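Local coordinates for glycerol dehydratase (Clostridium butyricum, PDB 1R9D), which probably catalyses the coenzyme B12-independent dehydration of glycerol to 3-hydroxypropionaldehyde as a lyase of the glycyl-radical family, at residues R287-M292 against K357-A362; Y406-I411 against R426-I431. All coordinates share one frame; numbering follows the deposited sequence.

Contact 1 of 2, residues R287-M292 against K357-A362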
loop_
_atom_site.group_PDB
_atom_site.type_symbol
_atom_site.label_atom_id
_atom_site.label_comp_id
_atom_site.label_asym_id
_atom_site.label_seq_id
_atom_site.Cartn_x
_atom_site.Cartn_y
_atom_site.Cartn_z
ATOM N N ARG A 287 -5.500 -28.649 18.433
ATOM C CA ARG A 287 -5.374 -29.412 19.682
ATOM C C ARG A 287 -6.314 -29.027 20.823
ATOM O O ARG A 287 -5.874 -28.683 21.924
ATOM C CB ARG A 287 -3.924 -29.372 20.176
ATOM C CG ARG A 287 -2.901 -29.754 19.115
ATOM C CD ARG A 287 -1.556 -30.098 19.733
ATOM N NE ARG A 287 -1.524 -31.453 20.289
ATOM C CZ ARG A 287 -0.478 -31.972 20.927
ATOM N NH1 ARG A 287 0.618 -31.246 21.099
ATOM N NH2 ARG A 287 -0.513 -33.226 21.374
ATOM N N PHE A 288 -7.607 -29.126 20.548
ATOM C CA PHE A 288 -8.672 -28.804 21.495
ATOM C C PHE A 288 -8.469 -29.492 22.848
ATOM O O PHE A 288 -8.646 -28.876 23.902
ATOM C CB PHE A 288 -10.006 -29.243 20.882
ATOM C CG PHE A 288 -11.222 -28.831 21.667
ATOM C CD1 PHE A 288 -11.751 -27.549 21.542
ATOM C CD2 PHE A 288 -11.882 -29.753 22.479
ATOM C CE1 PHE A 288 -12.930 -27.192 22.210
ATOM C CE2 PHE A 288 -13.057 -29.408 23.149
ATOM C CZ PHE A 288 -13.582 -28.126 23.012
ATOM N N ASP A 289 -8.090 -30.765 22.820
ATOM C CA ASP A 289 -7.890 -31.512 24.053
ATOM C C ASP A 289 -6.755 -30.966 24.912
ATOM O O ASP A 289 -6.781 -31.093 26.136
ATOM C CB ASP A 289 -7.667 -33.003 23.743
ATOM C CG ASP A 289 -6.357 -33.276 23.007
ATOM O OD1 ASP A 289 -5.873 -32.390 22.270
ATOM O OD2 ASP A 289 -5.831 -34.400 23.152
ATOM N N GLN A 290 -5.772 -30.336 24.284
ATOM C CA GLN A 290 -4.650 -29.794 25.032
ATOM C C GLN A 290 -4.942 -28.466 25.731
ATOM O O GLN A 290 -4.538 -28.278 26.879
ATOM C CB GLN A 290 -3.437 -29.650 24.113
ATOM C CG GLN A 290 -3.000 -30.980 23.496
ATOM C CD GLN A 290 -2.706 -32.040 24.546
ATOM O OE1 GLN A 290 -1.909 -31.818 25.456
ATOM N NE2 GLN A 290 -3.350 -33.200 24.424
ATOM N N TYR A 291 -5.632 -27.544 25.066
ATOM C CA TYR A 291 -5.922 -26.270 25.722
ATOM C C TYR A 291 -7.228 -26.249 26.515
ATOM O O TYR A 291 -7.442 -25.357 27.332
ATOM C CB TYR A 291 -5.869 -25.094 24.723
ATOM C CG TYR A 291 -6.747 -25.184 23.491
ATOM C CD1 TYR A 291 -8.129 -24.996 23.567
ATOM C CD2 TYR A 291 -6.187 -25.421 22.232
ATOM C CE1 TYR A 291 -8.931 -25.036 22.421
ATOM C CE2 TYR A 291 -6.979 -25.467 21.082
ATOM C CZ TYR A 291 -8.347 -25.276 21.182
ATOM O OH TYR A 291 -9.127 -25.333 20.048
ATOM N N MET A 292 -8.094 -27.233 26.296
ATOM C CA MET A 292 -9.357 -27.274 27.034
ATOM C C MET A 292 -9.269 -28.125 28.297
ATOM O O MET A 292 -10.008 -27.893 29.256
ATOM C CB MET A 292 -10.491 -27.809 26.156
ATOM C CG MET A 292 -10.895 -26.904 25.002
ATOM S SD MET A 292 -11.437 -25.253 25.529
ATOM C CE MET A 292 -13.150 -25.581 26.028
ATOM N N LYS A 357 -8.320 -36.781 29.473
ATOM C CA LYS A 357 -9.758 -37.012 29.525
ATOM C C LYS A 357 -10.535 -36.377 28.372
ATOM O O LYS A 357 -11.435 -37.006 27.811
ATOM C CB LYS A 357 -10.319 -36.510 30.859
ATOM C CG LYS A 357 -11.801 -36.792 31.056
ATOM C CD LYS A 357 -12.071 -38.281 31.182
ATOM C CE LYS A 357 -13.538 -38.553 31.476
ATOM N NZ LYS A 357 -13.803 -40.007 31.647
ATOM N N VAL A 358 -10.196 -35.137 28.025
ATOM C CA VAL A 358 -10.876 -34.441 26.936
ATOM C C VAL A 358 -10.603 -35.131 25.604
ATOM O O VAL A 358 -11.437 -35.093 24.699
ATOM C CB VAL A 358 -10.436 -32.960 26.846
ATOM C CG1 VAL A 358 -11.141 -32.272 25.685
ATOM C CG2 VAL A 358 -10.773 -32.242 28.141
ATOM N N SER A 359 -9.440 -35.766 25.485
ATOM C CA SER A 359 -9.101 -36.480 24.254
ATOM C C SER A 359 -10.209 -37.495 23.990
ATOM O O SER A 359 -10.724 -37.595 22.879
ATOM C CB SER A 359 -7.778 -37.244 24.397
ATOM O OG SER A 359 -6.703 -36.406 24.782
ATOM N N TYR A 360 -10.564 -38.252 25.025
ATOM C CA TYR A 360 -11.598 -39.271 24.902
ATOM C C TYR A 360 -13.003 -38.695 24.766
ATOM O O TYR A 360 -13.860 -39.286 24.110
ATOM C CB TYR A 360 -11.529 -40.234 26.092
ATOM C CG TYR A 360 -10.325 -41.154 26.048
ATOM C CD1 TYR A 360 -9.239 -40.965 26.901
ATOM C CD2 TYR A 360 -10.265 -42.201 25.125
ATOM C CE1 TYR A 360 -8.112 -41.802 26.836
ATOM C CE2 TYR A 360 -9.153 -43.040 25.050
ATOM C CZ TYR A 360 -8.083 -42.836 25.905
ATOM O OH TYR A 360 -6.990 -43.672 25.827
ATOM N N MET A 361 -13.248 -37.543 25.382
ATOM C CA MET A 361 -14.569 -36.934 25.281
ATOM C C MET A 361 -14.818 -36.439 23.864
ATOM O O MET A 361 -15.960 -36.361 23.415
ATOM C CB MET A 361 -14.707 -35.779 26.275
ATOM C CG MET A 361 -14.712 -36.234 27.725
ATOM S SD MET A 361 -15.136 -34.901 28.858
ATOM C CE MET A 361 -13.548 -34.184 29.131
ATOM N N ALA A 362 -13.744 -36.111 23.152
ATOM C CA ALA A 362 -13.877 -35.642 21.781
ATOM C C ALA A 362 -14.317 -36.813 20.911
ATOM O O ALA A 362 -15.178 -36.667 20.040
ATOM C CB ALA A 362 -12.544 -35.080 21.283
#
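D289 and V358 mark the nearest backbone approach, their CA atoms 5.1 Å apart, where the first turns of two helices pass at an 8.4 Å axis separation and 134° between N-to-C directions, nearer antiparallel than parallel. V358 CG1, anti to its backbone N (chi1 179°), packs against the opposite backbone, 3.7 Å from D289 CA. The same methyl comes within 4.1 Å of F288 CD2, the two side chains crossing at about a right angle. M292 CG lies over the centre of the F288 ring, 3.4 Å above its plane, and F267 of helix 260-277 adds an edge-to-face contact. The polar link is a hydrogen bond from S359 OG to D289 OD2, 2.7 Å long and using the anti lone pair of that oxygen. OD2 also accepts from G345 N and, weakly, from Q290 NE2, so OD2 of this buried residue takes three donors, one of them weakly, which would probably stabilise a negative charge. S359 OG in turn accepts a hydrogen bond from N356 N, just before the helix begins. Helix 357-369 connects parallel strands 341-344 and 375-380, a beta-alpha-beta crossover consistent with the alpha/beta barrel of pyruvate formate-lyase-like enzymes, and helix 288-298 packs against its N-terminal turn.

Contact 2 of 2, residues Y406-I411 against R426-I431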
loop_
_atom_site.group_PDB
_atom_site.type_symbol
_atom_site.label_atom_id
_atom_site.label_comp_id
_atom_site.label_asym_id
_atom_site.label_seq_id
_atom_site.Cartn_x
_atom_site.Cartn_y
_atom_site.Cartn_z
ATOM N N TYR A 406 -3.058 -39.300 11.794
ATOM C CA TYR A 406 -1.850 -38.586 11.372
ATOM C C TYR A 406 -0.609 -39.120 12.060
ATOM O O TYR A 406 -0.619 -39.390 13.261
ATOM C CB TYR A 406 -2.002 -37.087 11.640
ATOM C CG TYR A 406 -3.140 -36.494 10.856
ATOM C CD1 TYR A 406 -4.442 -36.515 11.359
ATOM C CD2 TYR A 406 -2.930 -35.977 9.584
ATOM C CE1 TYR A 406 -5.506 -36.037 10.604
ATOM C CE2 TYR A 406 -3.987 -35.493 8.820
ATOM C CZ TYR A 406 -5.273 -35.530 9.339
ATOM O OH TYR A 406 -6.322 -35.067 8.583
ATOM N N ASN A 407 0.471 -39.235 11.289
ATOM C CA ASN A 407 1.731 -39.797 11.769
ATOM C C ASN A 407 2.777 -38.808 12.291
ATOM O O ASN A 407 3.450 -38.145 11.517
ATOM C CB ASN A 407 2.330 -40.643 10.635
ATOM C CG ASN A 407 3.532 -41.449 11.070
ATOM O OD1 ASN A 407 3.805 -41.585 12.261
ATOM N ND2 ASN A 407 4.247 -42.013 10.099
ATOM N N ASP A 408 2.902 -38.727 13.613
ATOM C CA ASP A 408 3.878 -37.851 14.270
ATOM C C ASP A 408 5.298 -38.134 13.784
ATOM O O ASP A 408 6.109 -37.220 13.621
ATOM C CB ASP A 408 3.879 -38.103 15.775
ATOM C CG ASP A 408 2.807 -37.328 16.519
ATOM O OD1 ASP A 408 1.813 -36.895 15.902
ATOM O OD2 ASP A 408 2.974 -37.175 17.750
ATOM N N GLU A 409 5.593 -39.413 13.579
ATOM C CA GLU A 409 6.932 -39.842 13.179
ATOM C C GLU A 409 7.429 -39.265 11.859
ATOM O O GLU A 409 8.635 -39.140 11.651
ATOM C CB GLU A 409 6.992 -41.373 13.160
ATOM C CG GLU A 409 6.588 -42.040 14.490
ATOM C CD GLU A 409 7.508 -41.693 15.655
ATOM O OE1 GLU A 409 8.738 -41.609 15.441
ATOM O OE2 GLU A 409 7.007 -41.525 16.795
ATOM N N VAL A 410 6.510 -38.921 10.962
ATOM C CA VAL A 410 6.878 -38.318 9.681
ATOM C C VAL A 410 6.670 -36.804 9.741
ATOM O O VAL A 410 7.525 -36.021 9.326
ATOM C CB VAL A 410 6.016 -38.870 8.508
ATOM C CG1 VAL A 410 6.212 -38.014 7.257
ATOM C CG2 VAL A 410 6.400 -40.304 8.209
ATOM N N ILE A 411 5.530 -36.396 10.283
ATOM C CA ILE A 411 5.191 -34.981 10.353
ATOM C C ILE A 411 6.148 -34.092 11.141
ATOM O O ILE A 411 6.510 -33.013 10.674
ATOM C CB ILE A 411 3.750 -34.803 10.882
ATOM C CG1 ILE A 411 2.773 -35.404 9.868
ATOM C CG2 ILE A 411 3.449 -33.323 11.117
ATOM C CD1 ILE A 411 1.329 -35.445 10.342
ATOM N N ARG A 426 6.595 -30.483 17.570
ATOM C CA ARG A 426 5.947 -31.476 18.419
ATOM C C ARG A 426 4.536 -31.065 18.826
ATOM O O ARG A 426 3.719 -31.912 19.185
ATOM C CB ARG A 426 6.776 -31.727 19.684
ATOM C CG ARG A 426 7.965 -32.639 19.466
ATOM C CD ARG A 426 8.817 -32.758 20.716
ATOM N NE ARG A 426 9.857 -33.774 20.558
ATOM C CZ ARG A 426 10.923 -33.874 21.343
ATOM N NH1 ARG A 426 11.091 -33.017 22.339
ATOM N NH2 ARG A 426 11.819 -34.832 21.131
ATOM N N ASP A 427 4.248 -29.770 18.756
ATOM C CA ASP A 427 2.937 -29.261 19.148
ATOM C C ASP A 427 2.034 -28.976 17.944
ATOM O O ASP A 427 1.123 -28.157 18.021
ATOM C CB ASP A 427 3.125 -27.986 19.983
ATOM C CG ASP A 427 1.872 -27.587 20.740
ATOM O OD1 ASP A 427 1.259 -28.464 21.386
ATOM O OD2 ASP A 427 1.508 -26.390 20.697
ATOM N N TYR A 428 2.271 -29.669 16.838
ATOM C CA TYR A 428 1.483 -29.441 15.635
ATOM C C TYR A 428 0.029 -29.881 15.719
ATOM O O TYR A 428 -0.341 -30.752 16.506
ATOM C CB TYR A 428 2.139 -30.134 14.428
ATOM C CG TYR A 428 1.817 -31.610 14.280
ATOM C CD1 TYR A 428 0.676 -32.033 13.587
ATOM C CD2 TYR A 428 2.646 -32.584 14.836
ATOM C CE1 TYR A 428 0.376 -33.385 13.452
ATOM C CE2 TYR A 428 2.351 -33.940 14.707
ATOM C CZ TYR A 428 1.217 -34.332 14.013
ATOM O OH TYR A 428 0.942 -35.672 13.863
ATOM N N GLY A 429 -0.785 -29.249 14.882
ATOM C CA GLY A 429 -2.190 -29.581 14.775
ATOM C C GLY A 429 -2.425 -29.626 13.281
ATOM O O GLY A 429 -1.535 -29.250 12.517
ATOM N N ILE A 430 -3.597 -30.079 12.849
ATOM C CA ILE A 430 -3.891 -30.137 11.427
ATOM C C ILE A 430 -4.857 -29.043 10.976
ATOM O O ILE A 430 -5.823 -28.725 11.673
ATOM C CB ILE A 430 -4.488 -31.510 11.044
ATOM C CG1 ILE A 430 -3.439 -32.609 11.269
ATOM C CG2 ILE A 430 -4.946 -31.496 9.585
ATOM C CD1 ILE A 430 -2.184 -32.440 10.428
ATOM N N ILE A 431 -4.578 -28.470 9.812
ATOM C CA ILE A 431 -5.420 -27.432 9.222
ATOM C C ILE A 431 -6.236 -28.049 8.088
ATOM O O ILE A 431 -5.700 -28.794 7.277
ATOM C CB ILE A 431 -4.571 -26.290 8.616
ATOM C CG1 ILE A 431 -3.711 -25.645 9.704
ATOM C CG2 ILE A 431 -5.480 -25.256 7.943
ATOM C CD1 ILE A 431 -4.504 -25.168 10.919
#
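Y406 and I430 have CA atoms 8.7 Å apart, and D408 and R426 7.9 Å, so the segments meet through side chains, with no backbone hydrogen bond between them. I430 CG1 stands over the centre of the Y406 ring, 3.7 Å from the centroid and 6° off the normal, a CH-pi contact; I430 CD1 reaches Y406 CD2 at 3.7 Å. A second CH-pi contact has the donor on the other segment: I411 CG2 lies 3.6 Å from the Y428 ring centroid, while I411 CD1 touches Y428 OH at 3.5 Å. Chi1 of 83° sets Y428 CG between its backbone N and carbonyl carbon. At the far end of the ring, OH donates a short 2.5 Å hydrogen bond to D408 OD1, on its anti side and 23° out of the carboxylate plane. The other oxygen, D408 OD2, is held by a salt bridge to R379 and a hydrogen bond from Q347; R379 also makes a cation-pi contact with Y428. Y406 OH bonds instead to C433 O. Strand 404-407 lies between strands 375-380 and 733-738 and runs into helix 408-417, whereas strand 429-431 pairs antiparallel with 435-437 and turns I430 onto N341 and I343 of strand 341-344.

Overall arrangement
From the N terminus, contact 1 opens at helix 288-298 and closes at helix 357-369, enclosing a 64-residue loop that includes strand 341-344. Only after it has closed does contact 2 open, at strand 404-407; the 14 residues between its segments carry the rest of helix 408-417 and most of helix 422-426. The two are therefore in series, neither nested nor crossed. In space their centres are about 16 Å apart and they touch directly: R287 NH1 forms a 2.9 Å salt bridge with D427 OD1. Contact 1 joins the first turns of helices 288-298 and 357-369, contact 2 joins the end of strand 404-407 and the start of helix 408-417 to Y428 and strand 429-431, and strand 341-344 meets side chains from both.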